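Local coordinates for protein inosine-uridine preferring nucleoside hydrolase (Gardnerella vaginalis 315-A, PDB 6BA1) that belongs to the nucleoside hydrolase family, binds a calcium ion and folds as a mostly parallel central beta-sheet flanked by helices, at residues G37-V42 with D76-L81; V63-G68 with S101-E106; I183-G188 with I266-D271; T259-L264 with V298-P303. All coordinates share one frame; numbering follows the deposited sequence.

Contact 1 of 4, residues G37-V42 with D76-L81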
loop_
_atom_site.group_PDB
_atom_site.type_symbol
_atom_site.label_atom_id
_atom_site.label_comp_id
_atom_site.label_asym_id
_atom_site.label_seq_id
_atom_site.Cartn_x
_atom_site.Cartn_y
_atom_site.Cartn_z
ATOM N N GLY A 37 27.594 2.811 11.688
ATOM C CA GLY A 37 27.954 2.125 10.436
ATOM C C GLY A 37 27.253 0.787 10.296
ATOM O O GLY A 37 27.162 0.035 11.263
ATOM N N THR A 38 26.744 0.494 9.102
ATOM C CA THR A 38 26.155 -0.814 8.806
ATOM C C THR A 38 26.580 -1.239 7.393
ATOM O O THR A 38 27.487 -0.629 6.818
ATOM C CB THR A 38 24.610 -0.808 9.033
ATOM O OG1 THR A 38 24.104 -2.152 9.135
ATOM C CG2 THR A 38 23.875 -0.059 7.921
ATOM N N TYR A 39 25.926 -2.263 6.843
ATOM C CA TYR A 39 26.409 -3.003 5.667
ATOM C C TYR A 39 25.363 -2.973 4.555
ATOM O O TYR A 39 24.207 -2.624 4.798
ATOM C CB TYR A 39 26.697 -4.457 6.062
ATOM C CG TYR A 39 25.451 -5.198 6.519
ATOM C CD1 TYR A 39 24.715 -5.982 5.631
ATOM C CD2 TYR A 39 24.988 -5.077 7.831
ATOM C CE1 TYR A 39 23.574 -6.639 6.042
ATOM C CE2 TYR A 39 23.841 -5.731 8.252
ATOM C CZ TYR A 39 23.137 -6.511 7.353
ATOM O OH TYR A 39 21.994 -7.155 7.745
ATOM N N GLY A 40 25.762 -3.360 3.344
ATOM C CA GLY A 40 24.820 -3.480 2.222
ATOM C C GLY A 40 25.422 -2.975 0.933
ATOM O O GLY A 40 25.898 -3.766 0.108
ATOM N N ASN A 41 25.379 -1.657 0.750
ATOM C CA ASN A 41 26.025 -0.991 -0.387
ATOM C C ASN A 41 27.508 -1.372 -0.426
ATOM O O ASN A 41 28.089 -1.579 -1.493
ATOM C CB ASN A 41 25.903 0.544 -0.295
ATOM C CG ASN A 41 24.471 1.049 -0.468
ATOM O OD1 ASN A 41 23.567 0.296 -0.806
ATOM N ND2 ASN A 41 24.269 2.344 -0.245
ATOM N N VAL A 42 28.104 -1.464 0.760
ATOM C CA VAL A 42 29.482 -1.862 0.916
ATOM C C VAL A 42 29.661 -2.574 2.262
ATOM O O VAL A 42 28.816 -2.429 3.159
ATOM C CB VAL A 42 30.385 -0.612 0.784
ATOM C CG1 VAL A 42 30.262 0.287 2.011
ATOM C CG2 VAL A 42 31.834 -1.002 0.473
ATOM N N ASP A 76 24.846 -15.662 8.970
ATOM C CA ASP A 76 26.183 -15.861 9.557
ATOM C C ASP A 76 27.180 -14.831 9.023
ATOM O O ASP A 76 28.009 -14.316 9.782
ATOM C CB ASP A 76 26.747 -17.257 9.271
ATOM C CG ASP A 76 25.846 -18.413 9.651
ATOM O OD1 ASP A 76 24.701 -18.165 10.162
ATOM O OD2 ASP A 76 26.189 -19.505 9.271
ATOM N N SER A 77 27.108 -14.544 7.716
ATOM C CA SER A 77 28.061 -13.695 7.017
ATOM C C SER A 77 27.371 -12.631 6.158
ATOM O O SER A 77 26.147 -12.470 6.210
ATOM C CB SER A 77 28.971 -14.567 6.139
ATOM O OG SER A 77 28.349 -14.919 4.912
ATOM N N PHE A 78 28.179 -11.887 5.397
ATOM C CA PHE A 78 27.671 -10.958 4.396
ATOM C C PHE A 78 28.742 -10.641 3.344
ATOM O O PHE A 78 29.884 -10.331 3.689
ATOM C CB PHE A 78 27.181 -9.666 5.047
ATOM C CG PHE A 78 26.944 -8.553 4.062
ATOM C CD1 PHE A 78 27.890 -7.540 3.884
ATOM C CD2 PHE A 78 25.796 -8.530 3.276
ATOM C CE1 PHE A 78 27.687 -6.526 2.968
ATOM C CE2 PHE A 78 25.579 -7.521 2.357
ATOM C CZ PHE A 78 26.533 -6.516 2.200
ATOM N N GLU A 79 28.353 -10.712 2.070
ATOM C CA GLU A 79 29.177 -10.263 0.950
ATOM C C GLU A 79 28.423 -9.148 0.232
ATOM O O GLU A 79 27.188 -9.134 0.211
ATOM C CB GLU A 79 29.408 -11.415 -0.035
ATOM C CG GLU A 79 29.877 -12.725 0.595
ATOM C CD GLU A 79 29.406 -13.952 -0.192
ATOM O OE1 GLU A 79 28.176 -14.059 -0.421
ATOM O OE2 GLU A 79 30.251 -14.806 -0.577
ATOM N N VAL A 80 29.170 -8.220 -0.366
ATOM C CA VAL A 80 28.565 -7.175 -1.200
ATOM C C VAL A 80 28.123 -7.832 -2.506
ATOM O O VAL A 80 28.911 -8.533 -3.145
ATOM C CB VAL A 80 29.570 -6.037 -1.502
ATOM C CG1 VAL A 80 28.998 -5.041 -2.513
ATOM C CG2 VAL A 80 29.949 -5.319 -0.220
ATOM N N LEU A 81 26.871 -7.612 -2.895
ATOM C CA LEU A 81 26.340 -8.131 -4.163
ATOM C C LEU A 81 26.977 -7.348 -5.321
ATOM O O LEU A 81 27.234 -6.145 -5.175
ATOM C CB LEU A 81 24.815 -8.005 -4.237
ATOM C CG LEU A 81 23.956 -8.600 -3.125
ATOM C CD1 LEU A 81 22.510 -8.142 -3.238
ATOM C CD2 LEU A 81 24.107 -10.105 -3.173
#
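Y39 and F78 meet across two loops that stay well apart here, their CA atoms 8.2 Å from each other, and draw closer, to 5.8 Å, between V42 and V80. Two aromatic residues suit the wider part because large flat side chains can bridge it. Their rings form an edge-to-face pair with planes at 60°: the edge of Y39 is turned to the face of F78, its CD1 3.5 Å above the ring centre. CB of Y39 adds an off-centre CH-pi contact on the F78 ring. With CG of F78 anti to its backbone N (chi1 167°), the ring reaches toward segment 37-42; OH of Y39 is hydrogen-bonded to T134 OG1. Segment 37-42 runs from strand 31-37 into a loop at the carboxyl end of the parallel part of the central sheet, where calcium binds; the N41 side chain is about 3 Å from the ion, and N41 N bonds to the metal ligand D12. G40 N lies 3.4 Å from F78 CZ, at backbone angles (phi 140°) that suit a residue without CB. V80 spreads its branched methyls over backbone: CG1 is 3.7 Å from N41 O, and CG2 touches V42 CA.

Contact 2 of 4, residues V63-G68 with S101-E106; sequences VKVYKG and SPRKAE
E106 lies over Y66 and reaches on to K64, so that one side chain spans two residues of strand 64-67. Its CB is 3.6 Å from both CD1 and CE1 of the Y66 ring. CG, set anti to the carbonyl carbon of E106 (chi1 -63°), sits over the face of that ring, offset toward the rim above CE1 and CZ, and makes a CH-pi contact 3.9 Å from the centroid. The chain then bends at chi2 (-67°) and takes CD off toward K64, where it meets K64 CD and CB. OE2 ends 3.6 Å from K64 CD, against methylene groups; K64 NZ, 5.1 Å from OE2, is not in contact with it. A long lysine and a glutamate suit this outer position because their aliphatic parts pack while their ends can stay in water. F113 stacks on Y66.

The backbones make one bond: E106 N donates to V65 O at 3.1 Å, fairly straight, and the CA of A105 touches the same oxygen. The small CB of A105 lets K67 come close, with CD of its extended chain touching that methyl. Farther back, R103 NH2 gives V63 O a hydrogen bond of 2.7 Å, with the oxygen tilted 25° out of the guanidinium plane.

Strand 64-67 is outermost in the central sheet within this chain, bonded inward to strand 31-37. E106 N and R103 thus satisfy V65 O of the edge strand and V63 O just before it, and the salt bridge of R103 NE to D56 probably helps to hold the guanidinium in place.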
loop_
_atom_site.group_PDB
_atom_site.type_symbol
_atom_site.label_atom_id
_atom_site.label_comp_id
_atom_site.label_asym_id
_atom_site.label_seq_id
_atom_site.Cartn_x
_atom_site.Cartn_y
_atom_site.Cartn_z
ATOM N N VAL A 63 32.314 14.492 14.064
ATOM C CA VAL A 63 31.325 13.431 13.895
ATOM C C VAL A 63 31.969 12.089 14.220
ATOM O O VAL A 63 32.805 11.601 13.478
ATOM C CB VAL A 63 30.732 13.425 12.471
ATOM C CG1 VAL A 63 29.805 12.231 12.272
ATOM C CG2 VAL A 63 29.995 14.729 12.194
ATOM N N LYS A 64 31.555 11.501 15.331
ATOM C CA LYS A 64 32.134 10.275 15.859
ATOM C C LYS A 64 31.447 9.088 15.197
ATOM O O LYS A 64 30.224 8.947 15.284
ATOM C CB LYS A 64 31.964 10.211 17.374
ATOM C CG LYS A 64 32.419 11.477 18.081
ATOM C CD LYS A 64 32.651 11.301 19.573
ATOM C CE LYS A 64 32.370 12.594 20.372
ATOM N NZ LYS A 64 33.379 12.770 21.438
ATOM N N VAL A 65 32.229 8.244 14.532
ATOM C CA VAL A 65 31.698 7.108 13.778
ATOM C C VAL A 65 31.771 5.836 14.622
ATOM O O VAL A 65 32.853 5.411 15.013
ATOM C CB VAL A 65 32.481 6.913 12.465
ATOM C CG1 VAL A 65 31.982 5.695 11.703
ATOM C CG2 VAL A 65 32.378 8.175 11.612
ATOM N N TYR A 66 30.616 5.231 14.890
ATOM C CA TYR A 66 30.532 4.016 15.705
ATOM C C TYR A 66 30.398 2.789 14.811
ATOM O O TYR A 66 30.159 2.902 13.615
ATOM C CB TYR A 66 29.375 4.119 16.699
ATOM C CG TYR A 66 29.541 5.285 17.648
ATOM C CD1 TYR A 66 30.061 5.108 18.924
ATOM C CD2 TYR A 66 29.195 6.578 17.258
ATOM C CE1 TYR A 66 30.216 6.187 19.794
ATOM C CE2 TYR A 66 29.349 7.658 18.111
ATOM C CZ TYR A 66 29.858 7.463 19.376
ATOM O OH TYR A 66 30.005 8.544 20.218
ATOM N N LYS A 67 30.557 1.618 15.413
ATOM C CA LYS A 67 30.727 0.367 14.695
ATOM C C LYS A 67 29.547 -0.566 14.995
ATOM O O LYS A 67 29.446 -1.121 16.089
ATOM C CB LYS A 67 32.067 -0.270 15.112
ATOM C CG LYS A 67 33.044 -0.534 13.974
ATOM C CD LYS A 67 34.451 -0.760 14.505
ATOM C CE LYS A 67 35.448 -0.981 13.385
ATOM N NZ LYS A 67 36.772 -1.431 13.903
ATOM N N GLY A 68 28.635 -0.700 14.034
ATOM C CA GLY A 68 27.501 -1.623 14.146
ATOM C C GLY A 68 27.846 -3.045 13.727
ATOM O O GLY A 68 29.001 -3.430 13.739
ATOM N N SER A 101 40.778 9.131 6.755
ATOM C CA SER A 101 40.841 9.934 7.969
ATOM C C SER A 101 41.781 9.242 8.955
ATOM O O SER A 101 41.694 8.022 9.139
ATOM C CB SER A 101 39.467 10.079 8.608
ATOM O OG SER A 101 39.549 10.766 9.844
ATOM N N PRO A 102 42.674 10.010 9.599
ATOM C CA PRO A 102 43.498 9.427 10.656
ATOM C C PRO A 102 42.722 9.150 11.959
ATOM O O PRO A 102 43.227 8.417 12.814
ATOM C CB PRO A 102 44.583 10.482 10.877
ATOM C CG PRO A 102 43.935 11.765 10.498
ATOM C CD PRO A 102 42.938 11.448 9.419
ATOM N N ARG A 103 41.521 9.727 12.095
ATOM C CA ARG A 103 40.587 9.384 13.186
ATOM C C ARG A 103 40.098 8.006 12.870
ATOM O O ARG A 103 40.119 7.563 11.702
ATOM C CB ARG A 103 39.385 10.368 13.291
ATOM C CG ARG A 103 39.753 11.714 12.827
ATOM C CD ARG A 103 38.650 12.849 12.890
ATOM N NE ARG A 103 37.400 12.440 12.254
ATOM C CZ ARG A 103 36.370 11.887 12.877
ATOM N NH1 ARG A 103 36.449 11.618 14.183
ATOM N NH2 ARG A 103 35.228 11.571 12.272
ATOM N N LYS A 104 39.684 7.289 13.917
ATOM C CA LYS A 104 39.189 5.921 13.804
ATOM C C LYS A 104 37.892 5.713 14.568
ATOM O O LYS A 104 37.416 6.621 15.250
ATOM C CB LYS A 104 40.295 4.946 14.258
ATOM C CG LYS A 104 41.479 4.934 13.296
ATOM C CD LYS A 104 42.089 3.582 12.822
ATOM C CE LYS A 104 42.475 3.666 11.334
ATOM N NZ LYS A 104 43.651 2.840 10.963
ATOM N N ALA A 105 37.306 4.529 14.427
ATOM C CA ALA A 105 36.009 4.230 15.036
ATOM C C ALA A 105 36.080 4.260 16.549
ATOM O O ALA A 105 37.081 3.857 17.129
ATOM C CB ALA A 105 35.513 2.870 14.577
ATOM N N GLU A 106 35.003 4.723 17.188
ATOM C CA GLU A 106 34.930 4.775 18.654
ATOM C C GLU A 106 34.955 3.371 19.240
ATOM O O GLU A 106 34.708 2.385 18.542
ATOM C CB GLU A 106 33.674 5.494 19.116
ATOM C CG GLU A 106 33.579 6.962 18.697
ATOM C CD GLU A 106 34.613 7.847 19.348
ATOM O OE1 GLU A 106 34.937 7.625 20.523
ATOM O OE2 GLU A 106 35.077 8.784 18.678
#

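Contact 3 of 4, residues I183-G188 with I266-D271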
loop_
_atom_site.group_PDB
_atom_site.type_symbol
_atom_site.label_atom_id
_atom_site.label_comp_id
_atom_site.label_asym_id
_atom_site.label_seq_id
_atom_site.Cartn_x
_atom_site.Cartn_y
_atom_site.Cartn_z
ATOM N N ILE A 183 10.952 -6.285 13.334
ATOM C CA ILE A 183 11.074 -5.992 14.764
ATOM C C ILE A 183 10.902 -4.491 15.018
ATOM O O ILE A 183 10.162 -4.101 15.925
ATOM C CB ILE A 183 12.416 -6.526 15.335
ATOM C CG1 ILE A 183 12.418 -8.066 15.341
ATOM C CG2 ILE A 183 12.673 -6.007 16.750
ATOM C CD1 ILE A 183 13.798 -8.689 15.268
ATOM N N LEU A 184 11.560 -3.670 14.198
ATOM C CA LEU A 184 11.442 -2.213 14.287
ATOM C C LEU A 184 10.011 -1.719 14.087
ATOM O O LEU A 184 9.504 -0.939 14.891
ATOM C CB LEU A 184 12.353 -1.534 13.253
ATOM C CG LEU A 184 12.206 -0.019 13.060
ATOM C CD1 LEU A 184 12.391 0.739 14.361
ATOM C CD2 LEU A 184 13.183 0.468 12.013
ATOM N N PHE A 185 9.376 -2.165 13.006
ATOM C CA PHE A 185 8.040 -1.676 12.633
ATOM C C PHE A 185 7.023 -2.043 13.712
ATOM O O PHE A 185 6.241 -1.191 14.159
ATOM C CB PHE A 185 7.603 -2.258 11.278
ATOM C CG PHE A 185 8.266 -1.635 10.066
ATOM C CD1 PHE A 185 9.497 -0.990 10.134
ATOM C CD2 PHE A 185 7.654 -1.738 8.826
ATOM C CE1 PHE A 185 10.077 -0.449 8.993
ATOM C CE2 PHE A 185 8.238 -1.200 7.684
ATOM C CZ PHE A 185 9.446 -0.556 7.769
ATOM N N ARG A 186 7.072 -3.310 14.127
ATOM C CA ARG A 186 6.228 -3.838 15.198
ATOM C C ARG A 186 6.527 -3.260 16.584
ATOM O O ARG A 186 5.620 -3.202 17.419
ATOM C CB ARG A 186 6.359 -5.367 15.280
ATOM C CG ARG A 186 5.755 -6.113 14.109
ATOM C CD ARG A 186 5.366 -7.547 14.469
ATOM N NE ARG A 186 4.072 -7.893 13.859
ATOM C CZ ARG A 186 3.896 -8.478 12.676
ATOM N NH1 ARG A 186 4.916 -8.824 11.892
ATOM N NH2 ARG A 186 2.653 -8.710 12.267
ATOM N N SER A 187 7.779 -2.856 16.831
ATOM C CA SER A 187 8.195 -2.279 18.120
ATOM C C SER A 187 7.214 -1.274 18.725
ATOM O O SER A 187 7.014 -1.247 19.936
ATOM C CB SER A 187 9.548 -1.571 17.992
ATOM O OG SER A 187 9.422 -0.339 17.301
ATOM N N GLY A 188 6.630 -0.442 17.874
ATOM C CA GLY A 188 5.739 0.627 18.305
ATOM C C GLY A 188 6.465 1.935 18.493
ATOM O O GLY A 188 5.890 2.900 18.991
ATOM N N ILE A 266 -0.496 4.312 9.681
ATOM C CA ILE A 266 -0.702 2.887 9.429
ATOM C C ILE A 266 0.188 2.003 10.304
ATOM O O ILE A 266 1.403 2.139 10.284
ATOM C CB ILE A 266 -0.462 2.552 7.932
ATOM C CG1 ILE A 266 -0.732 1.069 7.638
ATOM C CG2 ILE A 266 0.949 2.938 7.483
ATOM C CD1 ILE A 266 -0.677 0.740 6.160
ATOM N N ASN A 267 -0.425 1.100 11.063
ATOM C CA ASN A 267 0.320 0.076 11.788
ATOM C C ASN A 267 0.879 -0.933 10.782
ATOM O O ASN A 267 0.124 -1.528 10.017
ATOM C CB ASN A 267 -0.568 -0.617 12.828
ATOM C CG ASN A 267 -0.892 0.278 14.011
ATOM O OD1 ASN A 267 -0.037 0.548 14.851
ATOM N ND2 ASN A 267 -2.133 0.731 14.096
ATOM N N MET A 268 2.200 -1.111 10.800
ATOM C CA MET A 268 2.937 -1.839 9.764
ATOM C C MET A 268 3.624 -3.100 10.275
ATOM O O MET A 268 3.723 -3.339 11.476
ATOM C CB MET A 268 4.008 -0.933 9.168
ATOM C CG MET A 268 3.483 0.205 8.316
ATOM S SD MET A 268 3.036 -0.302 6.663
ATOM C CE MET A 268 4.588 -0.919 6.031
ATOM N N GLN A 269 4.090 -3.896 9.319
ATOM C CA GLN A 269 4.907 -5.077 9.567
ATOM C C GLN A 269 5.816 -5.288 8.367
ATOM O O GLN A 269 5.717 -4.568 7.370
ATOM C CB GLN A 269 4.031 -6.322 9.776
ATOM C CG GLN A 269 3.088 -6.654 8.611
ATOM C CD GLN A 269 2.483 -8.042 8.691
ATOM O OE1 GLN A 269 1.550 -8.285 9.448
ATOM N NE2 GLN A 269 2.999 -8.959 7.891
ATOM N N VAL A 270 6.698 -6.270 8.469
ATOM C CA VAL A 270 7.456 -6.748 7.326
ATOM C C VAL A 270 7.239 -8.242 7.241
ATOM O O VAL A 270 7.245 -8.939 8.256
ATOM C CB VAL A 270 8.960 -6.420 7.430
ATOM C CG1 VAL A 270 9.739 -7.028 6.266
ATOM C CG2 VAL A 270 9.163 -4.912 7.483
ATOM N N ASP A 271 7.027 -8.719 6.023
ATOM C CA ASP A 271 6.744 -10.125 5.791
ATOM C C ASP A 271 8.028 -10.918 5.965
ATOM O O ASP A 271 9.066 -10.565 5.404
ATOM C CB ASP A 271 6.135 -10.352 4.400
ATOM C CG ASP A 271 4.662 -9.941 4.304
ATOM O OD1 ASP A 271 4.071 -9.477 5.296
ATOM O OD2 ASP A 271 4.092 -10.095 3.209
#
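The F185 ring carries V270 on one face: CG2 of the valine stands 3.7 Å above the ring plane, offset toward the rim, in a CH-pi contact. M268 CB and Q269 O both approach the CD2 corner of the ring obliquely, the methionine carbon at 3.7 Å. The second flat group is the R186 guanidinium, with Q269 CB over one face near NH1, again toward the rim. The arginine and glutamine side chains run side by side in the same direction, their flat ends turned 56° to each other, and R186 NH2 gives Q269 OE1 a weak, bent hydrogen bond of 3.1 Å.

The F185 side chain lies side by side with M268, pointing the same way. The bends of the methionine at chi2 and chi3 bring CE back to 4.0 Å from F185 CE2, a fit that a flexible unbranched chain can make. V270, branched at CB, can offer a methyl to the ring close to the strand backbone. The stronger anchor of R186 is a salt bridge from NH1 to D182, one turn earlier in the helix; the same carboxylate oxygen of D182 accepts from V270 N, so the acid ties the arginine and the strand together. D271, just after the strand, packs on H163 of the second subunit.

Helix 178-187 and strand 268-270 run nearly antiparallel, at 162°, with axes 6.8 Å apart. This is helix-on-sheet packing: an aromatic side chain of the helix is laid on a two-stranded antiparallel sheet, 268-270 with 280-282.

Contact 4 of 4, residues T259-L264 with V298-P303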
loop_
_atom_site.group_PDB
_atom_site.type_symbol
_atom_site.label_atom_id
_atom_site.label_comp_id
_atom_site.label_asym_id
_atom_site.label_seq_id
_atom_site.Cartn_x
_atom_site.Cartn_y
_atom_site.Cartn_z
ATOM N N THR A 259 7.060 18.274 6.946
ATOM C CA THR A 259 6.108 18.797 5.960
ATOM C C THR A 259 6.535 18.591 4.496
ATOM O O THR A 259 5.747 18.863 3.596
ATOM C CB THR A 259 5.825 20.302 6.164
ATOM O OG1 THR A 259 6.975 21.069 5.798
ATOM C CG2 THR A 259 5.429 20.608 7.613
ATOM N N LEU A 260 7.762 18.135 4.249
ATOM C CA LEU A 260 8.185 17.764 2.885
ATOM C C LEU A 260 7.442 16.555 2.321
ATOM O O LEU A 260 7.431 16.350 1.110
ATOM C CB LEU A 260 9.701 17.486 2.834
ATOM C CG LEU A 260 10.637 18.696 2.755
ATOM C CD1 LEU A 260 12.056 18.306 3.090
ATOM C CD2 LEU A 260 10.578 19.349 1.384
ATOM N N VAL A 261 6.823 15.766 3.193
ATOM C CA VAL A 261 6.193 14.507 2.830
ATOM C C VAL A 261 4.740 14.476 3.333
ATOM O O VAL A 261 4.404 15.135 4.319
ATOM C CB VAL A 261 7.076 13.361 3.391
ATOM C CG1 VAL A 261 6.290 12.170 3.898
ATOM C CG2 VAL A 261 8.084 12.927 2.340
ATOM N N THR A 262 3.891 13.720 2.634
ATOM C CA THR A 262 2.520 13.422 3.067
ATOM C C THR A 262 2.458 11.946 3.453
ATOM O O THR A 262 2.672 11.073 2.610
ATOM C CB THR A 262 1.494 13.705 1.954
ATOM O OG1 THR A 262 1.799 14.953 1.325
ATOM C CG2 THR A 262 0.088 13.764 2.521
ATOM N N THR A 263 2.185 11.677 4.728
ATOM C CA THR A 263 2.228 10.319 5.257
ATOM C C THR A 263 0.845 9.725 5.418
ATOM O O THR A 263 -0.147 10.439 5.487
ATOM C CB THR A 263 2.930 10.236 6.632
ATOM O OG1 THR A 263 2.163 10.923 7.623
ATOM C CG2 THR A 263 4.309 10.833 6.579
ATOM N N LEU A 264 0.817 8.400 5.516
ATOM C CA LEU A 264 -0.393 7.630 5.733
ATOM C C LEU A 264 -0.258 6.931 7.082
ATOM O O LEU A 264 0.540 6.005 7.200
ATOM C CB LEU A 264 -0.542 6.611 4.593
ATOM C CG LEU A 264 -1.466 5.396 4.761
ATOM C CD1 LEU A 264 -2.885 5.798 5.135
ATOM C CD2 LEU A 264 -1.472 4.584 3.481
ATOM N N VAL A 298 3.764 8.709 1.250
ATOM C CA VAL A 298 3.127 8.425 -0.044
ATOM C C VAL A 298 3.219 9.581 -1.044
ATOM O O VAL A 298 3.343 9.342 -2.252
ATOM C CB VAL A 298 1.650 8.031 0.131
ATOM C CG1 VAL A 298 1.137 7.372 -1.141
ATOM C CG2 VAL A 298 1.470 7.097 1.330
ATOM N N GLY A 299 3.128 10.819 -0.555
ATOM C CA GLY A 299 3.338 12.023 -1.369
ATOM C C GLY A 299 4.549 12.803 -0.909
ATOM O O GLY A 299 4.987 12.649 0.231
ATOM N N VAL A 300 5.076 13.653 -1.786
ATOM C CA VAL A 300 6.296 14.416 -1.508
ATOM C C VAL A 300 6.380 15.688 -2.364
ATOM O O VAL A 300 5.975 15.693 -3.526
ATOM C CB VAL A 300 7.557 13.531 -1.705
ATOM C CG1 VAL A 300 7.584 12.881 -3.089
ATOM C CG2 VAL A 300 8.841 14.319 -1.460
ATOM N N ASP A 301 6.895 16.759 -1.766
ATOM C CA ASP A 301 7.089 18.048 -2.436
ATOM C C ASP A 301 8.461 18.029 -3.124
ATOM O O ASP A 301 9.439 18.542 -2.586
ATOM C CB ASP A 301 6.977 19.178 -1.391
ATOM C CG ASP A 301 6.887 20.563 -1.998
ATOM O OD1 ASP A 301 7.284 20.760 -3.174
ATOM O OD2 ASP A 301 6.416 21.470 -1.277
ATOM N N VAL A 302 8.521 17.443 -4.319
ATOM C CA VAL A 302 9.806 17.154 -4.994
ATOM C C VAL A 302 10.623 18.406 -5.341
ATOM O O VAL A 302 11.830 18.428 -5.105
ATOM C CB VAL A 302 9.621 16.269 -6.262
ATOM C CG1 VAL A 302 10.942 16.082 -7.016
ATOM C CG2 VAL A 302 9.029 14.919 -5.886
ATOM N N PRO A 303 9.979 19.447 -5.913
ATOM C CA PRO A 303 10.736 20.659 -6.262
ATOM C C PRO A 303 11.270 21.448 -5.061
ATOM O O PRO A 303 12.332 22.069 -5.165
ATOM C CB PRO A 303 9.722 21.499 -7.043
ATOM C CG PRO A 303 8.677 20.537 -7.474
ATOM C CD PRO A 303 8.573 19.570 -6.343
#
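L260 and T262 are hydrogen-bonded, and V261 paired without such a bond, to 298-301 in antiparallel fashion, and the closest knit part is a classic beta bulge in which V298 and G299 both face T262. T262 O takes two donors: V298 N at 2.9 Å, nearly along the C=O axis, and G299 N in the carbonyl plane, on a lone pair. T262 N donates in turn to G299 O at 2.9 Å. Past the bulge, L260 O accepts D301 N at 3.0 Å. D301 is the N-cap of helix 302-319, its short carboxylate bonding a backbone N of the first turn. V261 and V300 form a non-hydrogen-bonded pair, and their branched side chains meet at CG2, 4.1 Å apart, on the face covered by V198. The CG2 of V300, anti to its backbone N, also leans on L260 O, 3.6 Å away.

The other face is looser. T262 is exposed there beside G299, which has no side chain to pack, and a threonine suits such a place, being beta-branched for a strand yet polar toward water.

L264 CB lies 3.9 Å from V298 CG2, and the same two residues pack crosswise on V298 and L264 of the second subunit. Strand 261-265 closes the central sheet within this chain as its antiparallel last member, with helix 247-256 touching L260 and V261, and helix 302-319 beside L260.

Contacts 1 and 2 join directly, with G37 N 3.2 Å from Y66 O in a probable hydrogen bond between strands 31-37 and 64-67, although their centres are 18 Å apart. Contact 1 is the one beside the calcium site formed by D12, D17, T130 and D248. Contacts 2 and 4 both reach the central sheet but at its two outermost strands, with centres 33 Å apart on opposite sides of the chain's centre. Contacts 3 and 4 interleave along the chain, strand 268-270 coming next after 261-265; their centres are 21 Å apart, and both touch the second subunit. Between contacts 1 and 3 the nearest atoms are about 11 Å apart.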